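PDB 3ZIL: Aar187cp from Eremothecium gossypii, which probably regulates the establishment of sister-chromatid cohesion through cohesin, this chain being its all-helical Wap1 domain. Local coordinates for residues K79-S84 with D118-K123; L86-A91 with E149-I154; L255-Q260 with T298-N303. All blocks are in the same frame, centred on the assembly; numbering follows the deposited sequence.

Contact 1 (K79-S84 with D118-K123); sequences KQKVTS and DEVFPK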
ATOM      1  N   LYS A  79     -22.692  -7.697  -2.756  1.00 28.54           N
ATOM      2  CA  LYS A  79     -23.421  -7.708  -4.032  1.00 31.24           C
ATOM      3  C   LYS A  79     -24.504  -6.633  -4.092  1.00 28.44           C
ATOM      4  O   LYS A  79     -24.962  -6.306  -5.165  1.00 30.45           O
ATOM      5  CB  LYS A  79     -24.037  -9.087  -4.330  1.00 30.86           C
ATOM      6  CG  LYS A  79     -23.011 -10.139  -4.749  1.00 36.41           C
ATOM      7  CD  LYS A  79     -23.613 -11.528  -4.529  1.00 42.52           C
ATOM      8  CE  LYS A  79     -22.652 -12.619  -4.946  1.00 47.97           C
ATOM      9  NZ  LYS A  79     -23.068 -13.919  -4.316  1.00 58.01           N
ATOM     10  N   GLN A  80     -24.899  -6.069  -2.952  1.00 27.63           N
ATOM     11  CA  GLN A  80     -25.938  -5.020  -3.003  1.00 29.39           C
ATOM     12  C   GLN A  80     -25.212  -3.727  -2.987  1.00 27.57           C
ATOM     13  O   GLN A  80     -24.861  -3.224  -1.924  1.00 28.67           O
ATOM     14  CB  GLN A  80     -26.940  -5.162  -1.851  1.00 32.29           C
ATOM     15  CG  GLN A  80     -27.721  -6.481  -2.001  1.00 35.41           C
ATOM     16  CD  GLN A  80     -28.483  -6.940  -0.775  1.00 40.28           C
ATOM     17  OE1 GLN A  80     -28.569  -6.262   0.255  1.00 48.07           O
ATOM     18  NE2 GLN A  80     -29.048  -8.115  -0.880  1.00 48.82           N
ATOM     19  N   LYS A  81     -24.973  -3.183  -4.171  1.00 27.06           N
ATOM     20  CA  LYS A  81     -23.997  -2.080  -4.260  1.00 25.86           C
ATOM     21  C   LYS A  81     -24.508  -0.772  -3.667  1.00 24.47           C
ATOM     22  O   LYS A  81     -23.731  -0.051  -3.042  1.00 20.35           O
ATOM     23  CB  LYS A  81     -23.526  -1.859  -5.672  1.00 24.91           C
ATOM     24  CG  LYS A  81     -22.797  -3.031  -6.308  1.00 25.54           C
ATOM     25  CD  LYS A  81     -21.384  -3.059  -5.703  1.00 28.86           C
ATOM     26  CE  LYS A  81     -20.594  -4.212  -6.255  1.00 32.41           C
ATOM     27  NZ  LYS A  81     -19.598  -4.538  -5.225  1.00 38.08           N
ATOM     28  N   VAL A  82     -25.811  -0.465  -3.828  1.00 23.56           N
ATOM     29  CA  VAL A  82     -26.299   0.830  -3.422  1.00 23.38           C
ATOM     30  C   VAL A  82     -26.391   0.858  -1.887  1.00 21.42           C
ATOM     31  O   VAL A  82     -25.926   1.789  -1.256  1.00 24.78           O
ATOM     32  CB  VAL A  82     -27.657   1.260  -4.086  1.00 23.51           C
ATOM     33  CG1 VAL A  82     -28.180   2.512  -3.367  1.00 21.05           C
ATOM     34  CG2 VAL A  82     -27.489   1.518  -5.566  1.00 23.65           C
ATOM     35  N   THR A  83     -26.854  -0.241  -1.306  1.00 20.91           N
ATOM     36  CA  THR A  83     -26.953  -0.355   0.138  1.00 20.54           C
ATOM     37  C   THR A  83     -25.549  -0.259   0.747  1.00 19.32           C
ATOM     38  O   THR A  83     -25.344   0.427   1.750  1.00 20.21           O
ATOM     39  CB  THR A  83     -27.658  -1.657   0.488  1.00 21.35           C
ATOM     40  OG1 THR A  83     -29.019  -1.552   0.037  1.00 25.48           O
ATOM     41  CG2 THR A  83     -27.680  -1.926   1.963  1.00 22.07           C
ATOM     42  N   SER A  84     -24.608  -0.955   0.124  1.00 16.84           N
ATOM     43  CA  SER A  84     -23.177  -0.983   0.578  1.00 18.44           C
ATOM     44  C   SER A  84     -22.502   0.409   0.588  1.00 16.31           C
ATOM     45  O   SER A  84     -21.764   0.779   1.525  1.00 20.63           O
ATOM     46  CB  SER A  84     -22.474  -1.968  -0.359  1.00 16.76           C
ATOM     47  OG  SER A  84     -22.811  -3.268   0.056  1.00 17.36           O
ATOM     48  N   ASP A 118     -13.760  -4.445  -6.119  1.00 22.01           N
ATOM     49  CA  ASP A 118     -14.666  -4.567  -7.227  1.00 22.93           C
ATOM     50  C   ASP A 118     -15.040  -3.160  -7.775  1.00 23.81           C
ATOM     51  O   ASP A 118     -15.898  -2.468  -7.192  1.00 23.74           O
ATOM     52  CB  ASP A 118     -15.899  -5.326  -6.744  1.00 22.80           C
ATOM     53  CG  ASP A 118     -16.922  -5.525  -7.840  1.00 25.14           C
ATOM     54  OD1 ASP A 118     -16.702  -5.174  -9.057  1.00 29.83           O
ATOM     55  OD2 ASP A 118     -17.995  -5.923  -7.460  1.00 24.54           O
ATOM     56  N   GLU A 119     -14.477  -2.803  -8.928  1.00 25.34           N
ATOM     57  CA  GLU A 119     -14.675  -1.481  -9.542  1.00 25.50           C
ATOM     58  C   GLU A 119     -16.057  -1.280 -10.211  1.00 28.35           C
ATOM     59  O   GLU A 119     -16.395  -0.189 -10.633  1.00 30.25           O
ATOM     60  CB  GLU A 119     -13.558  -1.097 -10.563  1.00 25.00           C
ATOM     61  CG  GLU A 119     -12.068  -1.338 -10.208  1.00 25.09           C
ATOM     62  CD  GLU A 119     -11.596  -2.801 -10.474  1.00 23.08           C
ATOM     63  OE1 GLU A 119     -12.251  -3.735 -10.039  1.00 24.04           O
ATOM     64  OE2 GLU A 119     -10.522  -3.048 -11.032  1.00 25.61           O
ATOM     65  N   VAL A 120     -16.858  -2.304 -10.303  1.00 30.37           N
ATOM     66  CA  VAL A 120     -18.100  -2.133 -11.054  1.00 33.08           C
ATOM     67  C   VAL A 120     -19.123  -1.583 -10.124  1.00 28.35           C
ATOM     68  O   VAL A 120     -19.328  -2.130  -9.030  1.00 33.75           O
ATOM     69  CB  VAL A 120     -18.667  -3.456 -11.556  1.00 35.24           C
ATOM     70  CG1 VAL A 120     -17.812  -3.987 -12.699  1.00 41.74           C
ATOM     71  CG2 VAL A 120     -18.940  -4.439 -10.387  1.00 35.71           C
ATOM     72  N   PHE A 121     -19.677  -0.444 -10.487  1.00 25.69           N
ATOM     73  CA  PHE A 121     -20.683   0.183  -9.648  1.00 27.72           C
ATOM     74  C   PHE A 121     -21.878   0.565 -10.531  1.00 24.94           C
ATOM     75  O   PHE A 121     -21.663   1.157 -11.575  1.00 25.34           O
ATOM     76  CB  PHE A 121     -20.100   1.382  -8.897  1.00 24.81           C
ATOM     77  CG  PHE A 121     -20.950   1.781  -7.742  1.00 24.50           C
ATOM     78  CD1 PHE A 121     -20.916   1.051  -6.569  1.00 20.25           C
ATOM     79  CD2 PHE A 121     -21.864   2.842  -7.851  1.00 23.11           C
ATOM     80  CE1 PHE A 121     -21.747   1.409  -5.495  1.00 19.52           C
ATOM     81  CE2 PHE A 121     -22.719   3.146  -6.814  1.00 20.27           C
ATOM     82  CZ  PHE A 121     -22.676   2.425  -5.644  1.00 21.02           C
ATOM     83  N   PRO A 122     -23.129   0.231 -10.126  1.00 25.16           N
ATOM     84  CA  PRO A 122     -24.243   0.618 -11.029  1.00 25.71           C
ATOM     85  C   PRO A 122     -24.395   2.134 -11.209  1.00 28.80           C
ATOM     86  O   PRO A 122     -24.204   2.914 -10.256  1.00 28.52           O
ATOM     87  CB  PRO A 122     -25.500   0.103 -10.283  1.00 26.42           C
ATOM     88  CG  PRO A 122     -25.066   0.033  -8.825  1.00 28.28           C
ATOM     89  CD  PRO A 122     -23.629  -0.433  -8.897  1.00 26.77           C
ATOM     90  N   LYS A 123     -24.760   2.555 -12.409  1.00 34.33           N
ATOM     91  CA  LYS A 123     -24.989   3.973 -12.678  1.00 34.09           C
ATOM     92  C   LYS A 123     -26.454   4.383 -12.481  1.00 37.59           C
ATOM     93  O   LYS A 123     -26.747   5.579 -12.444  1.00 42.79           O
ATOM     94  CB  LYS A 123     -24.582   4.254 -14.115  1.00 44.20           C
ATOM     95  CG  LYS A 123     -23.266   4.993 -14.287  1.00 53.31           C
ATOM     96  CD  LYS A 123     -23.087   5.431 -15.749  1.00 58.72           C
ATOM     97  CE  LYS A 123     -22.987   4.243 -16.717  1.00 53.82           C
ATOM     98  NZ  LYS A 123     -23.102   4.708 -18.133  1.00 51.75           N
TER
HETATM   99  O   HOH W   1     -17.471  -2.481  -4.785  1.00 21.28           O
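Lys81 reaches over the loop 118-123 to pair with Asp118, a salt bridge of 3.1 Å between NZ and OD2. The ammonium meets the carboxylate from above its plane, 46° out of it. A water binds the same NZ and donates to Asp118 O at 2.9 Å, so side chain and backbone of the aspartate are both linked to the lysine. The backbone oxygen of Pro78 is a further partner of NZ, which therefore links the turn leading into its own helix to the loop. Nearer the backbone the contact turns apolar. Lys81 CB lies 3.5 Å from Pro122 CD and 3.7 Å from Phe121 CE1, while Lys81 O approaches the edge of the phenylalanine ring near its plane. The lysine chain is bent at chi2 (-76°) and extended beyond, passing Val120 O on the way to Asp118. An alanine in place of Lys81 would keep the CB packing but would probably leave Asp118 without its charged mate and Pro78 O without this donor. Behind this shell, Gln80 holds the N-cap position, its carbonyl oxygen gripped from opposite faces by Ser84 N and Ser84 OG (2.9 Å), while Thr147 of helix 147-158 touches Lys81, Ser84 and Phe121. The whole is a surface contact joining the N-terminal turn of helix 81-93 to the loop between helices 108-116 and 129-141 in the all-helical Wap1 domain.

Contact 2 (L86-A91 with E149-I154); sequences LQCFIA and EYALYI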
ATOM      1  N   LEU A  86     -24.293   3.334   0.866  1.00 17.41           N
ATOM      2  CA  LEU A  86     -24.916   4.010   1.969  1.00 17.44           C
ATOM      3  C   LEU A  86     -24.262   3.597   3.289  1.00 16.78           C
ATOM      4  O   LEU A  86     -24.109   4.421   4.172  1.00 18.09           O
ATOM      5  CB  LEU A  86     -26.422   3.640   2.001  1.00 18.96           C
ATOM      6  CG  LEU A  86     -27.218   3.935   0.735  1.00 17.52           C
ATOM      7  CD1 LEU A  86     -28.717   3.507   0.790  1.00 18.74           C
ATOM      8  CD2 LEU A  86     -27.050   5.398   0.344  1.00 18.20           C
ATOM      9  N   GLN A  87     -23.937   2.297   3.440  1.00 16.07           N
ATOM     10  CA  GLN A  87     -23.393   1.811   4.672  1.00 17.80           C
ATOM     11  C   GLN A  87     -21.994   2.360   4.831  1.00 17.05           C
ATOM     12  O   GLN A  87     -21.618   2.616   5.969  1.00 16.24           O
ATOM     13  CB  GLN A  87     -23.324   0.260   4.740  1.00 18.38           C
ATOM     14  CG  GLN A  87     -24.735  -0.337   4.874  1.00 19.74           C
ATOM     15  CD  GLN A  87     -24.754  -1.829   4.665  1.00 21.30           C
ATOM     16  OE1 GLN A  87     -24.339  -2.323   3.619  1.00 21.58           O
ATOM     17  NE2 GLN A  87     -25.351  -2.553   5.620  1.00 18.92           N
ATOM     18  N   CYS A  88     -21.230   2.463   3.746  1.00 15.93           N
ATOM     19  CA  CYS A  88     -19.867   3.090   3.873  1.00 17.22           C
ATOM     20  C   CYS A  88     -19.983   4.602   4.335  1.00 17.65           C
ATOM     21  O   CYS A  88     -19.205   5.032   5.158  1.00 18.66           O
ATOM     22  CB  CYS A  88     -19.136   3.065   2.553  1.00 16.34           C
ATOM     23  SG  CYS A  88     -18.638   1.457   1.920  1.00 20.10           S
ATOM     24  N   PHE A  89     -20.923   5.382   3.786  1.00 19.05           N
ATOM     25  CA  PHE A  89     -21.207   6.742   4.289  1.00 20.94           C
ATOM     26  C   PHE A  89     -21.526   6.802   5.823  1.00 22.69           C
ATOM     27  O   PHE A  89     -20.900   7.564   6.545  1.00 22.01           O
ATOM     28  CB  PHE A  89     -22.292   7.447   3.429  1.00 22.96           C
ATOM     29  CG  PHE A  89     -22.793   8.712   4.039  1.00 27.65           C
ATOM     30  CD1 PHE A  89     -22.014   9.881   4.013  1.00 26.49           C
ATOM     31  CD2 PHE A  89     -23.998   8.724   4.736  1.00 29.76           C
ATOM     32  CE1 PHE A  89     -22.466  11.051   4.603  1.00 29.79           C
ATOM     33  CE2 PHE A  89     -24.434   9.894   5.356  1.00 33.76           C
ATOM     34  CZ  PHE A  89     -23.666  11.058   5.289  1.00 30.14           C
ATOM     35  N   ILE A  90     -22.429   5.934   6.322  1.00 20.68           N
ATOM     36  CA  ILE A  90     -22.728   5.823   7.712  1.00 20.33           C
ATOM     37  C   ILE A  90     -21.452   5.583   8.546  1.00 21.46           C
ATOM     38  O   ILE A  90     -21.221   6.282   9.575  1.00 20.32           O
ATOM     39  CB  ILE A  90     -23.782   4.708   7.959  1.00 21.38           C
ATOM     40  CG1 ILE A  90     -25.090   5.125   7.311  1.00 23.03           C
ATOM     41  CG2 ILE A  90     -23.866   4.347   9.458  1.00 22.82           C
ATOM     42  CD1 ILE A  90     -25.586   6.458   7.836  1.00 30.06           C
ATOM     43  N   ALA A  91     -20.656   4.590   8.167  1.00 18.87           N
ATOM     44  CA  ALA A  91     -19.431   4.302   8.928  1.00 20.38           C
ATOM     45  C   ALA A  91     -18.546   5.539   8.980  1.00 21.87           C
ATOM     46  O   ALA A  91     -17.966   5.861  10.020  1.00 23.56           O
ATOM     47  CB  ALA A  91     -18.638   3.168   8.303  1.00 19.65           C
ATOM     48  N   GLU A 149     -13.831   2.723  -4.015  1.00 19.01           N
ATOM     49  CA  GLU A 149     -13.096   3.805  -3.341  1.00 18.44           C
ATOM     50  C   GLU A 149     -13.594   4.054  -1.913  1.00 18.03           C
ATOM     51  O   GLU A 149     -12.800   4.341  -1.054  1.00 14.52           O
ATOM     52  CB  GLU A 149     -13.233   5.154  -4.127  1.00 20.43           C
ATOM     53  CG  GLU A 149     -12.715   5.036  -5.557  1.00 21.38           C
ATOM     54  CD  GLU A 149     -12.802   6.345  -6.220  1.00 23.37           C
ATOM     55  OE1 GLU A 149     -11.982   7.193  -5.951  1.00 26.43           O
ATOM     56  OE2 GLU A 149     -13.777   6.562  -6.899  1.00 24.54           O
ATOM     57  N   TYR A 150     -14.929   4.042  -1.661  1.00 17.17           N
ATOM     58  CA  TYR A 150     -15.360   4.277  -0.306  1.00 16.96           C
ATOM     59  C   TYR A 150     -14.858   3.137   0.668  1.00 16.22           C
ATOM     60  O   TYR A 150     -14.544   3.394   1.785  1.00 19.05           O
ATOM     61  CB  TYR A 150     -16.892   4.515  -0.224  1.00 16.99           C
ATOM     62  CG  TYR A 150     -17.232   5.704   0.690  1.00 18.69           C
ATOM     63  CD1 TYR A 150     -16.457   5.967   1.837  1.00 17.28           C
ATOM     64  CD2 TYR A 150     -18.295   6.589   0.390  1.00 19.23           C
ATOM     65  CE1 TYR A 150     -16.714   7.061   2.665  1.00 17.86           C
ATOM     66  CE2 TYR A 150     -18.563   7.677   1.227  1.00 20.95           C
ATOM     67  CZ  TYR A 150     -17.761   7.912   2.357  1.00 20.23           C
ATOM     68  OH  TYR A 150     -17.985   8.966   3.177  1.00 20.62           O
ATOM     69  N   ALA A 151     -14.856   1.888   0.228  1.00 17.62           N
ATOM     70  CA  ALA A 151     -14.532   0.761   1.063  1.00 17.28           C
ATOM     71  C   ALA A 151     -13.047   0.758   1.325  1.00 18.99           C
ATOM     72  O   ALA A 151     -12.635   0.579   2.499  1.00 19.57           O
ATOM     73  CB  ALA A 151     -14.929  -0.515   0.357  1.00 18.29           C
ATOM     74  N   LEU A 152     -12.225   1.055   0.303  1.00 15.13           N
ATOM     75  CA  LEU A 152     -10.738   1.300   0.561  1.00 16.18           C
ATOM     76  C   LEU A 152     -10.518   2.388   1.670  1.00 16.73           C
ATOM     77  O   LEU A 152      -9.734   2.214   2.617  1.00 17.20           O
ATOM     78  CB  LEU A 152     -10.046   1.796  -0.728  1.00 14.21           C
ATOM     79  CG  LEU A 152      -9.833   0.702  -1.819  1.00 14.13           C
ATOM     80  CD1 LEU A 152      -9.484   1.380  -3.134  1.00 12.05           C
ATOM     81  CD2 LEU A 152      -8.699  -0.319  -1.446  1.00 13.46           C
ATOM     82  N   TYR A 153     -11.244   3.504   1.497  1.00 18.68           N
ATOM     83  CA  TYR A 153     -11.183   4.614   2.452  1.00 19.70           C
ATOM     84  C   TYR A 153     -11.603   4.208   3.873  1.00 19.57           C
ATOM     85  O   TYR A 153     -10.917   4.494   4.800  1.00 18.30           O
ATOM     86  CB  TYR A 153     -12.054   5.789   1.986  1.00 21.75           C
ATOM     87  CG  TYR A 153     -11.944   6.985   2.891  1.00 22.50           C
ATOM     88  CD1 TYR A 153     -10.835   7.858   2.795  1.00 23.63           C
ATOM     89  CD2 TYR A 153     -12.912   7.228   3.859  1.00 23.20           C
ATOM     90  CE1 TYR A 153     -10.726   8.957   3.608  1.00 25.39           C
ATOM     91  CE2 TYR A 153     -12.790   8.302   4.695  1.00 24.83           C
ATOM     92  CZ  TYR A 153     -11.711   9.160   4.555  1.00 27.87           C
ATOM     93  OH  TYR A 153     -11.632  10.218   5.439  1.00 31.36           O
ATOM     94  N   ILE A 154     -12.757   3.540   4.025  1.00 16.44           N
ATOM     95  CA  ILE A 154     -13.177   3.120   5.310  1.00 17.18           C
ATOM     96  C   ILE A 154     -12.126   2.220   5.944  1.00 18.01           C
ATOM     97  O   ILE A 154     -11.812   2.365   7.145  1.00 16.15           O
ATOM     98  CB  ILE A 154     -14.528   2.345   5.259  1.00 17.27           C
ATOM     99  CG1 ILE A 154     -15.619   3.239   4.707  1.00 16.99           C
ATOM    100  CG2 ILE A 154     -14.805   1.743   6.650  1.00 17.67           C
ATOM    101  CD1 ILE A 154     -15.834   4.453   5.665  1.00 19.27           C
TER
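Cys88 and Tyr150 form the closely fitted part of this interface. Cys88 CB lies over the tyrosine ring in an off-centre CH-pi contact, 3.7 Å from Tyr150 CG, its direction 29° off the ring normal at the centroid. Cys88 O and Phe89 N lie over one face of that ring, toward its rim, so the tyrosine rests against helix backbone as well as side chain. Just beside it, Ile154 CD1 presses to 3.5 Å from Cys88 O; CG1 of this isoleucine, anti to the carbonyl carbon (chi1 -61°), also touches Cys88 CB.

Away from this centre the fit relaxes, although all six touching residues are buried. Cys88 SG meets the ring obliquely and comes only to 4.5 Å from Ala151 CB. Ala91 CB is 4.1 Å from Ile154 CD1, and Phe89 CD1 stands 4.2 Å from Tyr150 OH. That hydroxyl is hydrogen-bonded to Asp92, one residue beyond the segment, while Phe144 meets the tyrosine ring edge-to-face. The axes of the two segments pass 9.6 Å apart and run in the same general direction, 29° from parallel, packing together helices 81-93 and 147-158 of the Wap1 domain, which have helices 108-116 and 129-141 between them in sequence.

Contact 3 (L255-Q260 with T298-N303); sequences LAMSVQ and TEELTN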
ATOM      1  N   LEU A 255      14.514  -1.478 -12.797  1.00 18.17           N
ATOM      2  CA  LEU A 255      14.993  -0.667 -11.691  1.00 19.92           C
ATOM      3  C   LEU A 255      16.365  -0.083 -12.030  1.00 23.63           C
ATOM      4  O   LEU A 255      16.608   1.146 -11.739  1.00 22.45           O
ATOM      5  CB  LEU A 255      15.076  -1.466 -10.363  1.00 17.89           C
ATOM      6  CG  LEU A 255      13.682  -1.842  -9.807  1.00 16.78           C
ATOM      7  CD1 LEU A 255      13.855  -2.945  -8.721  1.00 17.66           C
ATOM      8  CD2 LEU A 255      13.010  -0.613  -9.223  1.00 17.12           C
ATOM      9  N   ALA A 256      17.263  -0.910 -12.624  1.00 20.58           N
ATOM     10  CA  ALA A 256      18.613  -0.363 -12.895  1.00 22.87           C
ATOM     11  C   ALA A 256      18.550   0.784 -13.995  1.00 25.23           C
ATOM     12  O   ALA A 256      19.349   1.725 -13.985  1.00 23.25           O
ATOM     13  CB  ALA A 256      19.604  -1.462 -13.226  1.00 20.83           C
ATOM     14  N   MET A 257      17.534   0.787 -14.844  1.00 26.43           N
ATOM     15  CA  MET A 257      17.524   1.786 -15.889  1.00 35.07           C
ATOM     16  C   MET A 257      16.964   3.069 -15.330  1.00 32.82           C
ATOM     17  O   MET A 257      17.539   4.140 -15.509  1.00 31.07           O
ATOM     18  CB  MET A 257      16.731   1.321 -17.099  1.00 39.72           C
ATOM     19  CG  MET A 257      17.625   0.496 -18.032  1.00 50.48           C
ATOM     20  SD  MET A 257      16.587  -0.624 -18.960  1.00 73.38           S
ATOM     21  CE  MET A 257      17.606  -0.937 -20.414  1.00 74.54           C
ATOM     22  N   SER A 258      15.867   2.924 -14.609  1.00 28.69           N
ATOM     23  CA  SER A 258      15.401   3.998 -13.774  1.00 31.98           C
ATOM     24  C   SER A 258      16.479   4.697 -12.871  1.00 31.40           C
ATOM     25  O   SER A 258      16.644   5.957 -12.867  1.00 35.07           O
ATOM     26  CB  SER A 258      14.230   3.538 -12.971  1.00 29.51           C
ATOM     27  OG  SER A 258      13.885   4.638 -12.201  1.00 27.22           O
ATOM     28  N   VAL A 259      17.258   3.919 -12.149  1.00 26.27           N
ATOM     29  CA  VAL A 259      18.322   4.548 -11.358  1.00 29.54           C
ATOM     30  C   VAL A 259      19.297   5.284 -12.285  1.00 33.55           C
ATOM     31  O   VAL A 259      19.660   6.452 -12.027  1.00 31.97           O
ATOM     32  CB  VAL A 259      19.014   3.512 -10.464  1.00 31.96           C
ATOM     33  CG1 VAL A 259      20.327   4.051  -9.869  1.00 32.17           C
ATOM     34  CG2 VAL A 259      18.040   3.039  -9.384  1.00 28.47           C
ATOM     35  N   GLN A 260      19.675   4.624 -13.391  1.00 33.78           N
ATOM     36  CA  GLN A 260      20.572   5.228 -14.390  1.00 36.01           C
ATOM     37  C   GLN A 260      19.991   6.504 -14.994  1.00 32.70           C
ATOM     38  O   GLN A 260      20.744   7.412 -15.284  1.00 30.61           O
ATOM     39  CB  GLN A 260      20.965   4.286 -15.523  1.00 35.62           C
ATOM     40  CG  GLN A 260      22.128   3.347 -15.245  1.00 42.82           C
ATOM     41  CD  GLN A 260      22.140   2.193 -16.240  1.00 50.99           C
ATOM     42  OE1 GLN A 260      21.581   1.107 -15.973  1.00 51.30           O
ATOM     43  NE2 GLN A 260      22.730   2.432 -17.423  1.00 50.78           N
ATOM     44  N   THR A 298      22.541  -9.554 -13.503  1.00 35.14           N
ATOM     45  CA  THR A 298      21.807  -9.010 -14.648  1.00 35.68           C
ATOM     46  C   THR A 298      22.674  -7.925 -15.291  1.00 34.53           C
ATOM     47  O   THR A 298      23.157  -7.042 -14.596  1.00 31.50           O
ATOM     48  CB  THR A 298      20.416  -8.464 -14.192  1.00 30.76           C
ATOM     49  OG1 THR A 298      19.719  -9.516 -13.528  1.00 27.84           O
ATOM     50  CG2 THR A 298      19.602  -7.984 -15.320  1.00 34.21           C
ATOM     51  N   GLU A 299      22.889  -8.011 -16.610  1.00 42.23           N
ATOM     52  CA  GLU A 299      23.775  -7.058 -17.322  1.00 41.86           C
ATOM     53  C   GLU A 299      23.518  -5.554 -17.111  1.00 39.13           C
ATOM     54  O   GLU A 299      24.478  -4.821 -16.933  1.00 36.91           O
ATOM     55  CB  GLU A 299      23.865  -7.387 -18.826  1.00 51.90           C
ATOM     56  CG  GLU A 299      23.343  -6.287 -19.738  1.00 60.80           C
ATOM     57  CD  GLU A 299      23.380  -6.659 -21.207  1.00 75.97           C
ATOM     58  OE1 GLU A 299      24.202  -7.519 -21.608  1.00 77.97           O
ATOM     59  OE2 GLU A 299      22.576  -6.076 -21.965  1.00 88.22           O
ATOM     60  N   GLU A 300      22.276  -5.067 -17.125  1.00 35.83           N
ATOM     61  CA  GLU A 300      22.078  -3.589 -16.941  1.00 38.69           C
ATOM     62  C   GLU A 300      22.491  -3.089 -15.559  1.00 36.83           C
ATOM     63  O   GLU A 300      22.734  -1.906 -15.406  1.00 32.12           O
ATOM     64  CB  GLU A 300      20.617  -3.069 -17.208  1.00 41.23           C
ATOM     65  CG  GLU A 300      20.236  -2.892 -18.670  1.00 45.89           C
ATOM     66  CD  GLU A 300      19.583  -4.154 -19.228  1.00 51.77           C
ATOM     67  OE1 GLU A 300      19.969  -5.299 -18.848  1.00 50.78           O
ATOM     68  OE2 GLU A 300      18.638  -3.997 -20.032  1.00 59.41           O
ATOM     69  N   LEU A 301      22.516  -3.966 -14.554  1.00 33.62           N
ATOM     70  CA  LEU A 301      22.880  -3.513 -13.228  1.00 37.18           C
ATOM     71  C   LEU A 301      24.398  -3.248 -13.225  1.00 39.64           C
ATOM     72  O   LEU A 301      24.894  -2.366 -12.499  1.00 35.86           O
ATOM     73  CB  LEU A 301      22.431  -4.517 -12.139  1.00 34.80           C
ATOM     74  CG  LEU A 301      22.585  -4.125 -10.674  1.00 32.74           C
ATOM     75  CD1 LEU A 301      21.894  -2.819 -10.345  1.00 30.97           C
ATOM     76  CD2 LEU A 301      22.071  -5.268  -9.798  1.00 33.58           C
ATOM     77  N   THR A 302      25.118  -3.980 -14.075  1.00 40.80           N
ATOM     78  CA  THR A 302      26.557  -3.780 -14.176  1.00 41.06           C
ATOM     79  C   THR A 302      26.892  -2.449 -14.877  1.00 43.02           C
ATOM     80  O   THR A 302      28.016  -1.971 -14.778  1.00 51.84           O
ATOM     81  CB  THR A 302      27.273  -4.918 -14.885  1.00 39.50           C
ATOM     82  OG1 THR A 302      27.043  -4.784 -16.290  1.00 47.73           O
ATOM     83  CG2 THR A 302      26.802  -6.295 -14.402  1.00 45.98           C
ATOM     84  N   ASN A 303      25.928  -1.838 -15.556  1.00 35.49           N
ATOM     85  CA  ASN A 303      26.142  -0.485 -16.069  1.00 35.53           C
ATOM     86  C   ASN A 303      26.134   0.529 -14.977  1.00 34.49           C
ATOM     87  O   ASN A 303      26.296   1.724 -15.253  1.00 34.50           O
ATOM     88  CB  ASN A 303      25.048  -0.080 -16.996  1.00 36.90           C
ATOM     89  CG  ASN A 303      25.070  -0.858 -18.258  1.00 42.32           C
ATOM     90  OD1 ASN A 303      26.103  -1.393 -18.649  1.00 48.68           O
ATOM     91  ND2 ASN A 303      23.924  -0.964 -18.888  1.00 43.88           N
TER
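Two amides meet here, those of Gln260 and Asn303, their planes turned 74° to each other. Asn303 CB packs against the amide end of the glutamine, 3.8 Å from Gln260 CD, the two side chains crossing obliquely. The two ends of that amide are probably exchanged in the model; the atom placed as Gln260 OE1 is 3.3 Å from Glu300 O, and with the amide turned over Gln260 may hydrogen-bond to that oxygen. The third flat group, the Glu300 carboxylate, is met by a methyl: Met257 CE comes 3.3 Å from Glu300 OE2 and 3.7 Å from Glu300 CG. Here the methionine is extended beyond CG and the glutamate bent at chi2 (92°). On its far oxygen, OE1, the carboxylate has a long, weak ion pair with Arg253, one turn before Met257 on the same helix.

Beneath these polar ends the backbones come close. Ala256 CB reaches Glu300 O at 3.8 Å, and Leu301 CD1 meets the same methyl at 3.9 Å. The small alanine lets its CA approach that of Leu301 to 5.3 Å. Leu301 CB points away from segment 255-260, yet CD1 turns back to Ala256; the side chain also packs on Val252 of the same helix, Val289 of helix 272-289 and Ser333 of helix 321-336; Phe304 touches Ala256.

Segment 298-303 is only weakly helical, its turn braced by a 2.6 Å bond from Thr302 OG1 to a lone pair of Glu299 O. The chemistry implies a mixed contact, Glu300 and Gln260 supplying much of the buried surface beside the apolar touch of Ala256 and Leu301.

In the fold
Followed from the N terminus, the chain enters helix 81-93, whose first turn serves contact 1 and whose later turns serve contact 2. Contact 1 closes first, once helix 108-116 has been passed and the loop 118-123 returns to the start of helix 81-93. Contact 2 closes later, after helix 129-141, when helix 147-158 comes alongside; the two contacts therefore cross, with centres about 12 Å apart. Contact 3 opens only after both have closed, and ties helix 248-261 to the short helix 299-302, closing a loop that includes helices 264-267, 272-289 and 293-296. Its centre lies about 44 Å from that of contact 1, on the opposite side of the chain's centre.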